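Shikimate kinase (PDB 2PT5) probably catalyses the transfer of a phosphate group from ATP to the 3-hydroxyl of shikimate, a step on the route to chorismate and the aromatic amino acids. Local coordinates at residues Y4-M9 with T96-I101; A82-L87 with R134-K139. All coordinates share one frame; numbering follows the deposited sequence.

Overall arrangement
Interactions 1 and 2 alternate along the chain, in the order 4-9, 82-87, 96-101, 134-139, with centres about 10 Å apart. Interaction 1 joins strand 2-6 to strand 95-100 inside the five-stranded parallel sheet of a P-loop kinase. Interaction 2 lies further out, where the loop before helix 84-91 and its first turn meet the end of helix 127-137. Helix 84-91 leads through a short turn into strand 95-100, tying the two together in sequence. In space they join through a salt bridge between Asp100 and Arg134 and through the ring of Tyr137, which packs on Phe8 and Phe98. The central strand 2-6, which leads into the nucleotide-binding loop, is thus linked to helices near predicted substrate-binding residues.

Interaction 1 (Y4-M9 with T96-I101); sequences YLIGFM and TVFIDI
Tyr4, Leu5 and Ile6 pair in parallel with Thr96, Val97 and Phe98. Three backbone hydrogen bonds run along the ladder: Val97 N to Tyr4 O at 2.6 Å, Ile6 N to Val97 O at 2.8 Å and Ile99 N to Ile6 O at 3.1 Å. Past Ile6 a water carries the link on, accepting from Phe8 N (3.0 Å) and donating to Ile99 O (2.8 Å).

Apolar packing takes both sheet faces. On one, Leu5 and Val97 lie side by side, CD2 of the leucine 3.8 Å from CB of the valine; branched aliphatic side chains suit a buried face where they touch flank to flank. On the other, Ile6 has CG1 between its backbone N and carbonyl carbon (chi1 71°), and this branch reaches CB of Phe98 at 3.9 Å. The Phe98 ring turns its edge to Ile6 O, in plane, with CD1 3.5 Å away.

Glycine suits position 7 because a CB there would collide with Ile99 O and, at the backbone angles of Gly7, would also press on the carbonyl O of Ile6. Gly7 probably opens the Walker A P-loop, and its carbonyl accepts a bond from Lys13, a predicted ATP ligand. The ladder and water thus anchor the loop's start to the neighbouring strand.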
loop_
_atom_site.group_PDB
_atom_site.type_symbol
_atom_site.label_atom_id
_atom_site.label_comp_id
_atom_site.label_asym_id
_atom_site.label_seq_id
_atom_site.Cartn_x
_atom_site.Cartn_y
_atom_site.Cartn_z
ATOM N N TYR A 4 -4.763 -0.810 -7.534
ATOM C CA TYR A 4 -3.672 -0.810 -6.570
ATOM C C TYR A 4 -3.892 0.180 -5.444
ATOM O O TYR A 4 -4.230 1.339 -5.687
ATOM C CB TYR A 4 -2.348 -0.497 -7.269
ATOM C CG TYR A 4 -2.018 -1.445 -8.398
ATOM C CD1 TYR A 4 -2.418 -1.171 -9.705
ATOM C CD2 TYR A 4 -1.308 -2.624 -8.157
ATOM C CE1 TYR A 4 -2.115 -2.053 -10.753
ATOM C CE2 TYR A 4 -1.003 -3.513 -9.194
ATOM C CZ TYR A 4 -1.407 -3.220 -10.492
ATOM O OH TYR A 4 -1.101 -4.091 -11.525
ATOM N N LEU A 5 -3.696 -0.275 -4.211
ATOM C CA LEU A 5 -3.860 0.602 -3.057
ATOM C C LEU A 5 -2.478 0.948 -2.520
ATOM O O LEU A 5 -1.669 0.065 -2.274
ATOM C CB LEU A 5 -4.686 -0.083 -1.965
ATOM C CG LEU A 5 -6.089 -0.570 -2.345
ATOM C CD1 LEU A 5 -6.784 -1.077 -1.091
ATOM C CD2 LEU A 5 -6.892 0.550 -2.995
ATOM N N ILE A 6 -2.207 2.238 -2.348
ATOM C CA ILE A 6 -0.909 2.666 -1.852
ATOM C C ILE A 6 -1.078 3.646 -0.704
ATOM O O ILE A 6 -2.127 4.276 -0.560
ATOM C CB ILE A 6 -0.071 3.319 -2.985
ATOM C CG1 ILE A 6 -0.647 4.687 -3.361
ATOM C CG2 ILE A 6 -0.087 2.426 -4.213
ATOM C CD1 ILE A 6 0.060 5.354 -4.545
ATOM N N GLY A 7 -0.043 3.764 0.119
ATOM C CA GLY A 7 -0.094 4.671 1.250
ATOM C C GLY A 7 0.686 4.085 2.409
ATOM O O GLY A 7 1.296 3.015 2.278
ATOM N N PHE A 8 0.660 4.765 3.551
ATOM C CA PHE A 8 1.390 4.275 4.710
ATOM C C PHE A 8 0.741 3.023 5.306
ATOM O O PHE A 8 -0.456 2.763 5.125
ATOM C CB PHE A 8 1.531 5.381 5.774
ATOM C CG PHE A 8 2.277 6.595 5.285
ATOM C CD1 PHE A 8 1.588 7.725 4.835
ATOM C CD2 PHE A 8 3.669 6.594 5.222
ATOM C CE1 PHE A 8 2.274 8.839 4.328
ATOM C CE2 PHE A 8 4.364 7.699 4.718
ATOM C CZ PHE A 8 3.661 8.826 4.270
HETATM N N MSE A 9 1.561 2.253 6.010
HETATM C CA MSE A 9 1.151 1.008 6.648
HETATM C C MSE A 9 -0.128 1.098 7.479
HETATM O O MSE A 9 -0.937 0.170 7.496
HETATM C CB MSE A 9 2.295 0.505 7.530
HETATM C CG MSE A 9 1.899 -0.538 8.561
HETATM SE SE MSE A 9 2.651 -0.096 10.300
HETATM C CE MSE A 9 1.072 0.641 11.140
ATOM N N THR A 96 -4.390 3.282 -9.674
ATOM C CA THR A 96 -3.671 3.366 -8.416
ATOM C C THR A 96 -4.484 4.273 -7.512
ATOM O O THR A 96 -4.966 5.321 -7.942
ATOM C CB THR A 96 -2.236 3.918 -8.617
ATOM O OG1 THR A 96 -2.274 5.127 -9.388
ATOM C CG2 THR A 96 -1.379 2.891 -9.342
ATOM N N VAL A 97 -4.664 3.844 -6.268
ATOM C CA VAL A 97 -5.460 4.587 -5.297
ATOM C C VAL A 97 -4.671 4.887 -4.034
ATOM O O VAL A 97 -4.218 3.973 -3.337
ATOM C CB VAL A 97 -6.728 3.798 -4.882
ATOM C CG1 VAL A 97 -7.601 4.654 -3.991
ATOM C CG2 VAL A 97 -7.498 3.349 -6.119
ATOM N N PHE A 98 -4.534 6.171 -3.730
ATOM C CA PHE A 98 -3.801 6.592 -2.548
ATOM C C PHE A 98 -4.769 6.876 -1.411
ATOM O O PHE A 98 -5.604 7.773 -1.496
ATOM C CB PHE A 98 -2.950 7.840 -2.869
ATOM C CG PHE A 98 -2.298 8.486 -1.658
ATOM C CD1 PHE A 98 -1.874 7.725 -0.568
ATOM C CD2 PHE A 98 -2.077 9.867 -1.634
ATOM C CE1 PHE A 98 -1.243 8.324 0.524
ATOM C CE2 PHE A 98 -1.442 10.480 -0.544
ATOM C CZ PHE A 98 -1.023 9.709 0.536
ATOM N N ILE A 99 -4.671 6.074 -0.359
ATOM C CA ILE A 99 -5.509 6.257 0.816
ATOM C C ILE A 99 -4.661 7.135 1.726
ATOM O O ILE A 99 -3.746 6.669 2.413
ATOM C CB ILE A 99 -5.820 4.913 1.476
ATOM C CG1 ILE A 99 -6.578 4.031 0.478
ATOM C CG2 ILE A 99 -6.631 5.134 2.734
ATOM C CD1 ILE A 99 -6.764 2.582 0.932
ATOM N N ASP A 100 -4.984 8.422 1.699
ATOM C CA ASP A 100 -4.258 9.461 2.423
ATOM C C ASP A 100 -4.672 9.750 3.864
ATOM O O ASP A 100 -5.838 10.005 4.138
ATOM C CB ASP A 100 -4.375 10.756 1.613
ATOM C CG ASP A 100 -3.426 11.838 2.086
ATOM O OD1 ASP A 100 -3.752 13.023 1.880
ATOM O OD2 ASP A 100 -2.355 11.507 2.638
ATOM N N ILE A 101 -3.703 9.709 4.775
ATOM C CA ILE A 101 -3.934 10.052 6.176
ATOM C C ILE A 101 -2.916 11.139 6.532
ATOM O O ILE A 101 -1.763 11.095 6.083
ATOM C CB ILE A 101 -3.720 8.859 7.142
ATOM C CG1 ILE A 101 -2.367 8.205 6.877
ATOM C CG2 ILE A 101 -4.874 7.868 7.016
ATOM C CD1 ILE A 101 -2.015 7.107 7.872
HETATM O O HOH W 1 -1.268 7.047 3.562
#

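Interaction 2 (A82-L87 with R134-K139); sequences ANEEAL and RKIYSK
Arg134 O, in the helix that presses Ile136 against Ala82, is gripped twice by Ser138, whose N and OG each lie 2.9 Å from Arg134 O and approach from opposite faces of the carbonyl plane. A serine suits this place because its short hydroxyl can turn back on the helix. On the partner segment Asn83 is the N-cap of helix 84-91: its OD1 accepts from Ala86 N at 3.0 Å, the donor standing 50° out of the amide carbonyl plane.

From helix 127-137 Ile136 points toward the other segment. With CG2 anti to the backbone N, this methyl rests on Ala82 O at 3.5 Å and meets CD2 of Leu87 at 3.7 Å. Its CD1 touches CD of Glu84 at 3.5 Å, the two side chains crossing at about a right angle. An alanine at Ile136 would probably open a gap between Ala82, Glu84 and Leu87, leaving the Glu84 stem freer to turn.

At the exposed side, Glu84 OE2 lies 3.4 Å from CE of Lys139 but 4.4 Å from NZ of Lys139, too far for a salt bridge, so any attraction is probably modest. Inward, CE1 of the Tyr137 ring approaches N of Ala82, while the tyrosine hydroxyl bonds to the carbonyl of Gly78, a predicted substrate-binding residue. With no hydrogen bond crossing between the segments, the end of helix 127-137 meets the start of helix 84-91 chiefly through van der Waals packing round Ile136.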
loop_
_atom_site.group_PDB
_atom_site.type_symbol
_atom_site.label_atom_id
_atom_site.label_comp_id
_atom_site.label_asym_id
_atom_site.label_seq_id
_atom_site.Cartn_x
_atom_site.Cartn_y
_atom_site.Cartn_z
ATOM N N ALA A 82 5.911 3.775 -2.530
ATOM C CA ALA A 82 6.717 4.984 -2.643
ATOM C C ALA A 82 7.813 4.782 -3.693
ATOM O O ALA A 82 8.644 5.665 -3.915
ATOM C CB ALA A 82 7.338 5.333 -1.279
ATOM N N ASN A 83 7.801 3.610 -4.330
ATOM C CA ASN A 83 8.775 3.258 -5.372
ATOM C C ASN A 83 8.200 3.695 -6.725
ATOM O O ASN A 83 7.315 3.040 -7.275
ATOM C CB ASN A 83 9.005 1.740 -5.362
ATOM C CG ASN A 83 10.069 1.291 -6.350
ATOM O OD1 ASN A 83 10.075 1.701 -7.505
ATOM N ND2 ASN A 83 10.969 0.425 -5.895
ATOM N N GLU A 84 8.704 4.802 -7.260
ATOM C CA GLU A 84 8.202 5.324 -8.523
ATOM C C GLU A 84 8.227 4.344 -9.693
ATOM O O GLU A 84 7.329 4.355 -10.536
ATOM C CB GLU A 84 8.938 6.617 -8.877
ATOM C CG GLU A 84 8.522 7.774 -7.975
ATOM C CD GLU A 84 9.027 9.113 -8.458
ATOM O OE1 GLU A 84 10.142 9.510 -8.057
ATOM O OE2 GLU A 84 8.303 9.759 -9.248
ATOM N N GLU A 85 9.233 3.485 -9.753
ATOM C CA GLU A 85 9.267 2.518 -10.838
ATOM C C GLU A 85 8.040 1.618 -10.680
ATOM O O GLU A 85 7.243 1.456 -11.607
ATOM C CB GLU A 85 10.541 1.679 -10.774
ATOM C CG GLU A 85 10.841 0.922 -12.057
ATOM C CD GLU A 85 12.188 0.225 -12.020
ATOM O OE1 GLU A 85 12.267 -0.911 -11.501
ATOM O OE2 GLU A 85 13.175 0.821 -12.500
ATOM N N ALA A 86 7.895 1.037 -9.493
ATOM C CA ALA A 86 6.769 0.162 -9.203
ATOM C C ALA A 86 5.456 0.908 -9.398
ATOM O O ALA A 86 4.465 0.327 -9.843
ATOM C CB ALA A 86 6.867 -0.364 -7.773
ATOM N N LEU A 87 5.446 2.196 -9.075
ATOM C CA LEU A 87 4.231 2.986 -9.226
ATOM C C LEU A 87 3.894 3.167 -10.704
ATOM O O LEU A 87 2.729 3.072 -11.096
ATOM C CB LEU A 87 4.386 4.345 -8.531
ATOM C CG LEU A 87 3.153 5.257 -8.418
ATOM C CD1 LEU A 87 1.970 4.516 -7.789
ATOM C CD2 LEU A 87 3.518 6.467 -7.578
ATOM N N ARG A 134 5.007 10.508 0.952
ATOM C CA ARG A 134 3.693 11.068 0.633
ATOM C C ARG A 134 3.677 11.809 -0.714
ATOM O O ARG A 134 2.650 11.866 -1.394
ATOM C CB ARG A 134 3.226 12.008 1.757
ATOM C CG ARG A 134 1.807 12.522 1.572
ATOM C CD ARG A 134 1.194 13.056 2.874
ATOM N NE ARG A 134 -0.189 13.477 2.660
ATOM C CZ ARG A 134 -0.556 14.610 2.054
ATOM N NH1 ARG A 134 0.360 15.467 1.606
ATOM N NH2 ARG A 134 -1.843 14.871 1.851
ATOM N N LYS A 135 4.815 12.379 -1.094
ATOM C CA LYS A 135 4.931 13.098 -2.362
ATOM C C LYS A 135 4.784 12.101 -3.512
ATOM O O LYS A 135 4.223 12.418 -4.565
ATOM C CB LYS A 135 6.294 13.801 -2.457
ATOM C CG LYS A 135 6.410 15.052 -1.597
ATOM C CD LYS A 135 7.827 15.647 -1.630
ATOM C CE LYS A 135 7.941 16.832 -0.675
ATOM N NZ LYS A 135 9.357 17.254 -0.412
ATOM N N ILE A 136 5.297 10.895 -3.306
ATOM C CA ILE A 136 5.195 9.867 -4.326
ATOM C C ILE A 136 3.753 9.334 -4.322
ATOM O O ILE A 136 3.118 9.237 -5.368
ATOM C CB ILE A 136 6.182 8.713 -4.055
ATOM C CG1 ILE A 136 7.615 9.260 -3.943
ATOM C CG2 ILE A 136 6.081 7.675 -5.166
ATOM C CD1 ILE A 136 8.093 10.031 -5.170
ATOM N N TYR A 137 3.233 9.009 -3.142
ATOM C CA TYR A 137 1.863 8.506 -3.047
ATOM C C TYR A 137 0.904 9.424 -3.796
ATOM O O TYR A 137 0.020 8.957 -4.520
ATOM C CB TYR A 137 1.401 8.415 -1.587
ATOM C CG TYR A 137 2.130 7.416 -0.719
ATOM C CD1 TYR A 137 2.635 6.233 -1.248
ATOM C CD2 TYR A 137 2.291 7.649 0.650
ATOM C CE1 TYR A 137 3.291 5.302 -0.438
ATOM C CE2 TYR A 137 2.942 6.730 1.469
ATOM C CZ TYR A 137 3.440 5.558 0.917
ATOM O OH TYR A 137 4.122 4.665 1.712
ATOM N N SER A 138 1.090 10.735 -3.624
ATOM C CA SER A 138 0.228 11.737 -4.257
ATOM C C SER A 138 0.184 11.663 -5.773
ATOM O O SER A 138 -0.642 12.319 -6.394
ATOM C CB SER A 138 0.648 13.160 -3.845
ATOM O OG SER A 138 0.449 13.386 -2.456
ATOM N N LYS A 139 1.070 10.876 -6.374
ATOM C CA LYS A 139 1.089 10.749 -7.825
ATOM C C LYS A 139 0.049 9.733 -8.299
ATOM O O LYS A 139 -0.060 9.449 -9.490
ATOM C CB LYS A 139 2.490 10.336 -8.294
ATOM C CG LYS A 139 3.563 11.384 -8.000
ATOM C CD LYS A 139 4.944 10.924 -8.437
ATOM C CE LYS A 139 5.959 12.055 -8.322
ATOM N NZ LYS A 139 5.590 13.210 -9.188
#